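Local coordinates for sortase family protein (Streptococcus agalactiae, PDB 4D7W) that probably acts as a class C sortase, a cysteine transpeptidase that takes part in assembling pilus type 2B on the cell surface, at residues 24-29 and 51-56; 29-34 and 98-103. All coordinates share one frame; numbering follows the deposited sequence.

Contact 1: residues 24-29 and 51-56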
loop_
_atom_site.group_PDB
_atom_site.type_symbol
_atom_site.label_atom_id
_atom_site.label_comp_id
_atom_site.label_asym_id
_atom_site.label_seq_id
_atom_site.Cartn_x
_atom_site.Cartn_y
_atom_site.Cartn_z
ATOM N N ILE A 24 12.359 10.186 -2.755
ATOM C CA ILE A 24 11.000 10.698 -2.868
ATOM C C ILE A 24 10.730 11.245 -4.262
ATOM O O ILE A 24 9.691 10.943 -4.860
ATOM C CB ILE A 24 10.707 11.797 -1.817
ATOM C CG1 ILE A 24 10.542 11.181 -0.436
ATOM C CG2 ILE A 24 9.433 12.554 -2.161
ATOM C CD1 ILE A 24 9.480 10.080 -0.371
ATOM N N ASN A 25 11.660 12.052 -4.788
ATOM C CA ASN A 25 11.502 12.625 -6.130
ATOM C C ASN A 25 11.345 11.562 -7.219
ATOM O O ASN A 25 10.478 11.672 -8.083
ATOM C CB ASN A 25 12.690 13.540 -6.467
ATOM C CG ASN A 25 12.563 14.906 -5.835
ATOM O OD1 ASN A 25 11.585 15.186 -5.148
ATOM N ND2 ASN A 25 13.564 15.769 -6.055
ATOM N N ARG A 26 12.174 10.525 -7.171
ATOM C CA ARG A 26 12.026 9.400 -8.097
ATOM C C ARG A 26 10.660 8.720 -7.974
ATOM O O ARG A 26 10.074 8.284 -8.967
ATOM C CB ARG A 26 13.131 8.368 -7.859
ATOM C CG ARG A 26 14.527 8.818 -8.308
ATOM C CD ARG A 26 15.494 7.625 -8.328
ATOM N NE ARG A 26 15.213 6.729 -9.455
ATOM C CZ ARG A 26 14.853 5.446 -9.342
ATOM N NH1 ARG A 26 14.729 4.881 -8.145
ATOM N NH2 ARG A 26 14.622 4.722 -10.436
ATOM N N ALA A 27 10.163 8.615 -6.753
ATOM C CA ALA A 27 8.866 7.958 -6.547
ATOM C C ALA A 27 7.756 8.850 -7.079
ATOM O O ALA A 27 6.814 8.371 -7.677
ATOM C CB ALA A 27 8.655 7.630 -5.076
ATOM N N LYS A 28 7.906 10.163 -6.915
ATOM C CA LYS A 28 6.930 11.094 -7.467
ATOM C C LYS A 28 6.925 11.043 -8.981
ATOM O O LYS A 28 5.874 11.037 -9.616
ATOM C CB LYS A 28 7.211 12.512 -6.986
ATOM C CG LYS A 28 7.009 12.687 -5.502
ATOM C CD LYS A 28 7.120 14.158 -5.145
ATOM C CE LYS A 28 6.844 14.380 -3.685
ATOM N NZ LYS A 28 7.009 15.834 -3.386
ATOM N N GLU A 29 8.109 11.019 -9.568
ATOM C CA GLU A 29 8.215 10.921 -11.008
ATOM C C GLU A 29 7.535 9.635 -11.476
ATOM O O GLU A 29 6.768 9.635 -12.432
ATOM C CB GLU A 29 9.676 10.947 -11.438
ATOM C CG GLU A 29 9.860 11.249 -12.884
ATOM C CD GLU A 29 9.450 12.668 -13.225
ATOM O OE1 GLU A 29 9.277 13.492 -12.295
ATOM O OE2 GLU A 29 9.304 12.960 -14.427
ATOM N N TYR A 51 10.208 -0.549 -10.859
ATOM C CA TYR A 51 9.376 -0.639 -9.659
ATOM C C TYR A 51 10.183 -1.090 -8.437
ATOM O O TYR A 51 10.120 -0.461 -7.389
ATOM C CB TYR A 51 8.211 -1.588 -9.923
ATOM C CG TYR A 51 7.425 -2.005 -8.693
ATOM C CD1 TYR A 51 6.730 -1.072 -7.943
ATOM C CD2 TYR A 51 7.357 -3.332 -8.302
ATOM C CE1 TYR A 51 5.997 -1.440 -6.822
ATOM C CE2 TYR A 51 6.620 -3.714 -7.166
ATOM C CZ TYR A 51 5.947 -2.763 -6.441
ATOM O OH TYR A 51 5.220 -3.118 -5.323
ATOM N N ASN A 52 10.964 -2.158 -8.573
ATOM C CA ASN A 52 11.721 -2.659 -7.432
ATOM C C ASN A 52 12.748 -1.669 -6.886
ATOM O O ASN A 52 13.132 -1.747 -5.717
ATOM C CB ASN A 52 12.415 -3.975 -7.789
ATOM C CG ASN A 52 11.439 -5.127 -7.888
ATOM O OD1 ASN A 52 10.364 -5.095 -7.286
ATOM N ND2 ASN A 52 11.806 -6.155 -8.642
ATOM N N SER A 53 13.181 -0.734 -7.724
ATOM C CA SER A 53 14.133 0.283 -7.295
ATOM C C SER A 53 13.452 1.458 -6.609
ATOM O O SER A 53 14.133 2.341 -6.084
ATOM C CB SER A 53 14.929 0.809 -8.490
ATOM O OG SER A 53 14.107 1.646 -9.299
ATOM N N GLN A 54 12.118 1.522 -6.658
ATOM C CA GLN A 54 11.441 2.684 -6.085
ATOM C C GLN A 54 11.252 2.475 -4.592
ATOM O O GLN A 54 10.936 1.375 -4.165
ATOM C CB GLN A 54 10.086 2.941 -6.775
ATOM C CG GLN A 54 10.207 3.259 -8.263
ATOM C CD GLN A 54 10.845 4.627 -8.519
ATOM O OE1 GLN A 54 10.871 5.476 -7.633
ATOM N NE2 GLN A 54 11.357 4.836 -9.727
ATOM N N LEU A 55 11.454 3.533 -3.808
ATOM C CA LEU A 55 11.244 3.517 -2.355
ATOM C C LEU A 55 12.048 2.405 -1.675
ATOM O O LEU A 55 11.599 1.806 -0.703
ATOM C CB LEU A 55 9.746 3.365 -2.032
ATOM C CG LEU A 55 8.901 4.528 -2.556
ATOM C CD1 LEU A 55 7.433 4.335 -2.177
ATOM C CD2 LEU A 55 9.439 5.817 -1.994
ATOM N N ALA A 56 13.227 2.115 -2.208
ATOM C CA ALA A 56 14.037 1.022 -1.696
ATOM C C ALA A 56 15.256 1.583 -0.994
ATOM O O ALA A 56 16.002 2.354 -1.597
ATOM C CB ALA A 56 14.456 0.075 -2.838
HETATM O O HOH W 1 14.976 5.576 -5.672
HETATM O O HOH W 2 11.474 7.315 -11.176
#
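Arg26 and Gln54 meet through two bends. In Arg26 chi3 (73°) turns NE out of the extended chain, and in Gln54 chi2 (-70°) bends CD round instead of letting the chain run out straight. The two side chains cross obliquely, the guanidinium and amide planes 21° apart. Gln54 NE2 lies over one face of the guanidinium, displaced toward its rim, 3.3 Å from Arg26 NH2. Two donors meet here, which makes the approach a contact and not a hydrogen bond; each must satisfy its protons elsewhere. Gln54 NE2 gives hydrogen bonds to Asp50 OD1 and to water 2, the latter 2.9 Å from NE2, and that same water donates to Arg26 O at 2.8 Å. The amide is therefore tied to the helix backbone through solvent.

Ser53 comes at the edge of the guanidinium rather than over it. Its OG receives weak bonds from Arg26 NH2 (3.3 Å) and Arg26 NH1 (3.5 Å), while NH1 also makes a weak bond to Ser53 O. OG is held as well by Asp50 O. Water 1 takes a short 2.6 Å bond from Arg26 NH1 and bridges weakly to Ser53 O. Arginine suits this place because several N-H groups on a long arm can share out such loose bonds, with a long, weak ion pair to Asp50 besides.

Deeper in, Ala27 CB touches Leu55 CD2 at 3.7 Å; alanine's small methyl lets the helix come close, and the branched leucine fills the ground between this helix and Met63. Gln54 O is bonded to His79 NE2, which fixes the turn to the sheet. Helix 17-31 thus packs on the turn that follows helix 45-52, an arrangement consistent with the N-terminal helical region that class C sortases carry against their beta-barrel.

Contact 2: residues 29-34 and 98-103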
loop_
_atom_site.group_PDB
_atom_site.type_symbol
_atom_site.label_atom_id
_atom_site.label_comp_id
_atom_site.label_asym_id
_atom_site.label_seq_id
_atom_site.Cartn_x
_atom_site.Cartn_y
_atom_site.Cartn_z
ATOM N N GLU A 29 8.109 11.019 -9.568
ATOM C CA GLU A 29 8.215 10.921 -11.008
ATOM C C GLU A 29 7.535 9.635 -11.476
ATOM O O GLU A 29 6.768 9.635 -12.432
ATOM C CB GLU A 29 9.676 10.947 -11.438
ATOM C CG GLU A 29 9.860 11.249 -12.884
ATOM C CD GLU A 29 9.450 12.668 -13.225
ATOM O OE1 GLU A 29 9.277 13.492 -12.295
ATOM O OE2 GLU A 29 9.304 12.960 -14.427
ATOM N N TYR A 30 7.826 8.540 -10.785
ATOM C CA TYR A 30 7.210 7.256 -11.093
ATOM C C TYR A 30 5.684 7.347 -11.093
ATOM O O TYR A 30 5.032 6.949 -12.052
ATOM C CB TYR A 30 7.675 6.214 -10.093
ATOM C CG TYR A 30 7.155 4.813 -10.346
ATOM C CD1 TYR A 30 7.866 3.917 -11.150
ATOM C CD2 TYR A 30 5.977 4.371 -9.752
ATOM C CE1 TYR A 30 7.414 2.626 -11.361
ATOM C CE2 TYR A 30 5.510 3.080 -9.955
ATOM C CZ TYR A 30 6.235 2.211 -10.763
ATOM O OH TYR A 30 5.767 0.933 -10.966
ATOM N N ASN A 31 5.117 7.890 -10.020
ATOM C CA ASN A 31 3.662 7.955 -9.894
ATOM C C ASN A 31 2.991 8.909 -10.889
ATOM O O ASN A 31 1.763 8.935 -11.016
ATOM C CB ASN A 31 3.290 8.360 -8.469
ATOM C CG ASN A 31 3.017 7.170 -7.577
ATOM O OD1 ASN A 31 3.291 6.030 -7.948
ATOM N ND2 ASN A 31 2.495 7.429 -6.384
ATOM N N LYS A 32 3.789 9.708 -11.586
ATOM C CA LYS A 32 3.237 10.614 -12.600
ATOM C C LYS A 32 2.697 9.859 -13.804
ATOM O O LYS A 32 1.821 10.353 -14.501
ATOM C CB LYS A 32 4.298 11.616 -13.080
ATOM C CG LYS A 32 4.426 12.832 -12.206
ATOM C CD LYS A 32 5.393 13.830 -12.819
ATOM C CE LYS A 32 5.548 15.048 -11.936
ATOM N NZ LYS A 32 6.167 14.686 -10.635
ATOM N N GLN A 33 3.222 8.665 -14.054
ATOM C CA GLN A 33 2.854 7.944 -15.268
ATOM C C GLN A 33 1.401 7.480 -15.289
ATOM O O GLN A 33 0.818 7.312 -16.356
ATOM C CB GLN A 33 3.761 6.731 -15.463
ATOM C CG GLN A 33 3.408 5.546 -14.590
ATOM C CD GLN A 33 4.445 4.448 -14.696
ATOM O OE1 GLN A 33 4.431 3.663 -15.646
ATOM N NE2 GLN A 33 5.371 4.398 -13.732
ATOM N N PHE A 34 0.816 7.262 -14.118
ATOM C CA PHE A 34 -0.490 6.589 -14.059
ATOM C C PHE A 34 -1.629 7.408 -14.669
ATOM O O PHE A 34 -2.604 6.839 -15.171
ATOM C CB PHE A 34 -0.798 6.201 -12.621
ATOM C CG PHE A 34 0.106 5.124 -12.118
ATOM C CD1 PHE A 34 -0.174 3.793 -12.387
ATOM C CD2 PHE A 34 1.283 5.441 -11.453
ATOM C CE1 PHE A 34 0.688 2.788 -11.957
ATOM C CE2 PHE A 34 2.153 4.443 -11.034
ATOM C CZ PHE A 34 1.854 3.120 -11.288
ATOM N N LEU A 98 2.629 3.879 -6.345
ATOM C CA LEU A 98 3.357 3.825 -5.060
ATOM C C LEU A 98 2.534 4.504 -3.966
ATOM O O LEU A 98 1.846 5.480 -4.241
ATOM C CB LEU A 98 4.743 4.501 -5.172
ATOM C CG LEU A 98 5.656 3.878 -6.225
ATOM C CD1 LEU A 98 6.913 4.738 -6.515
ATOM C CD2 LEU A 98 6.032 2.459 -5.787
ATOM N N PRO A 99 2.608 3.989 -2.727
ATOM C CA PRO A 99 1.786 4.476 -1.611
ATOM C C PRO A 99 2.143 5.870 -1.075
ATOM O O PRO A 99 1.762 6.182 0.044
ATOM C CB PRO A 99 2.011 3.409 -0.526
ATOM C CG PRO A 99 3.331 2.791 -0.879
ATOM C CD PRO A 99 3.334 2.757 -2.375
ATOM N N ILE A 100 2.851 6.691 -1.842
ATOM C CA ILE A 100 3.039 8.096 -1.455
ATOM C C ILE A 100 1.973 8.987 -2.110
ATOM O O ILE A 100 2.004 10.208 -1.991
ATOM C CB ILE A 100 4.422 8.606 -1.837
ATOM C CG1 ILE A 100 4.636 8.471 -3.352
ATOM C CG2 ILE A 100 5.489 7.838 -1.068
ATOM C CD1 ILE A 100 5.712 9.400 -3.912
ATOM N N GLY A 101 1.036 8.376 -2.824
ATOM C CA GLY A 101 -0.024 9.143 -3.460
ATOM C C GLY A 101 0.490 10.144 -4.477
ATOM O O GLY A 101 1.532 9.921 -5.104
ATOM N N GLY A 102 -0.231 11.258 -4.610
ATOM C CA GLY A 102 0.020 12.249 -5.640
ATOM C C GLY A 102 -1.263 12.395 -6.441
ATOM O O GLY A 102 -2.169 11.588 -6.304
ATOM N N ASP A 103 -1.352 13.420 -7.270
ATOM C CA ASP A 103 -2.517 13.596 -8.121
ATOM C C ASP A 103 -2.678 12.426 -9.104
ATOM O O ASP A 103 -1.687 11.936 -9.664
ATOM C CB ASP A 103 -2.400 14.915 -8.884
ATOM C CG ASP A 103 -3.497 15.095 -9.911
ATOM O OD1 ASP A 103 -4.609 15.516 -9.520
ATOM O OD2 ASP A 103 -3.246 14.821 -11.108
#
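The side chains of Tyr30 and Leu98 cross at about a right angle, Leu98 CD1 coming obliquely to the ring, 3.4 Å from Tyr30 CD2, an apolar touch that suits a broad ring beside a methyl of a branched side chain. Asn31 follows and carries the polar part, its amide spanning the turn of 98-101. Asn31 OD1 accepts a bond from Leu98 N at 2.8 Å on an in-plane lone pair, while Asn31 ND2 spends both protons nearly within the amide plane, on Leu98 O (3.0 Å, 169°) and Gly101 O (3.0 Å, 160°). An asparagine, with donor and acceptor on one short stem, matches this loop backbone and satisfies three of its buried polar groups. Gly101 reaches its place with a positive phi of 61°, readily taken up by glycine. Gln33 folds back over the helix end: Gln33 NE2 sits 3.5 Å above the centre of the Tyr30 ring and donates to Tyr30 O at 3.1 Å, while Gln33 N reaches that oxygen from the opposite face of the carbonyl plane. The end of helix 17-31 is thereby pinned to the loop between strands 90-92 and 105-115, with Tyr30 also against helix 45-52 and Asn31 against Thr105.

How the contacts relate
Contacts 1 and 2 follow one another on helix 17-31, share Glu29, and have centres about 9 Å apart. Their apolar parts join into one cluster: Ala27 CB lies 3.6 Å from Ile100 CD1 and 3.7 Å from Leu98 CD1, and Leu98 CD1 is 3.7 Å from Gln54 CB. Tyr30 OH lies 3.7 Å from Tyr51 CB. The segments alternate along the chain, and because 24-29 and 29-34 share a helix, it gathers turn 51-56 and loop 98-103. Contact 1 relies on weak and water-mediated bonds, contact 2 on direct amide-to-backbone bonds. Neither includes a bound ligand; contact 1 joins two N-terminal helical parts, contact 2 the same helix to the loop between strands 90-92 and 105-115.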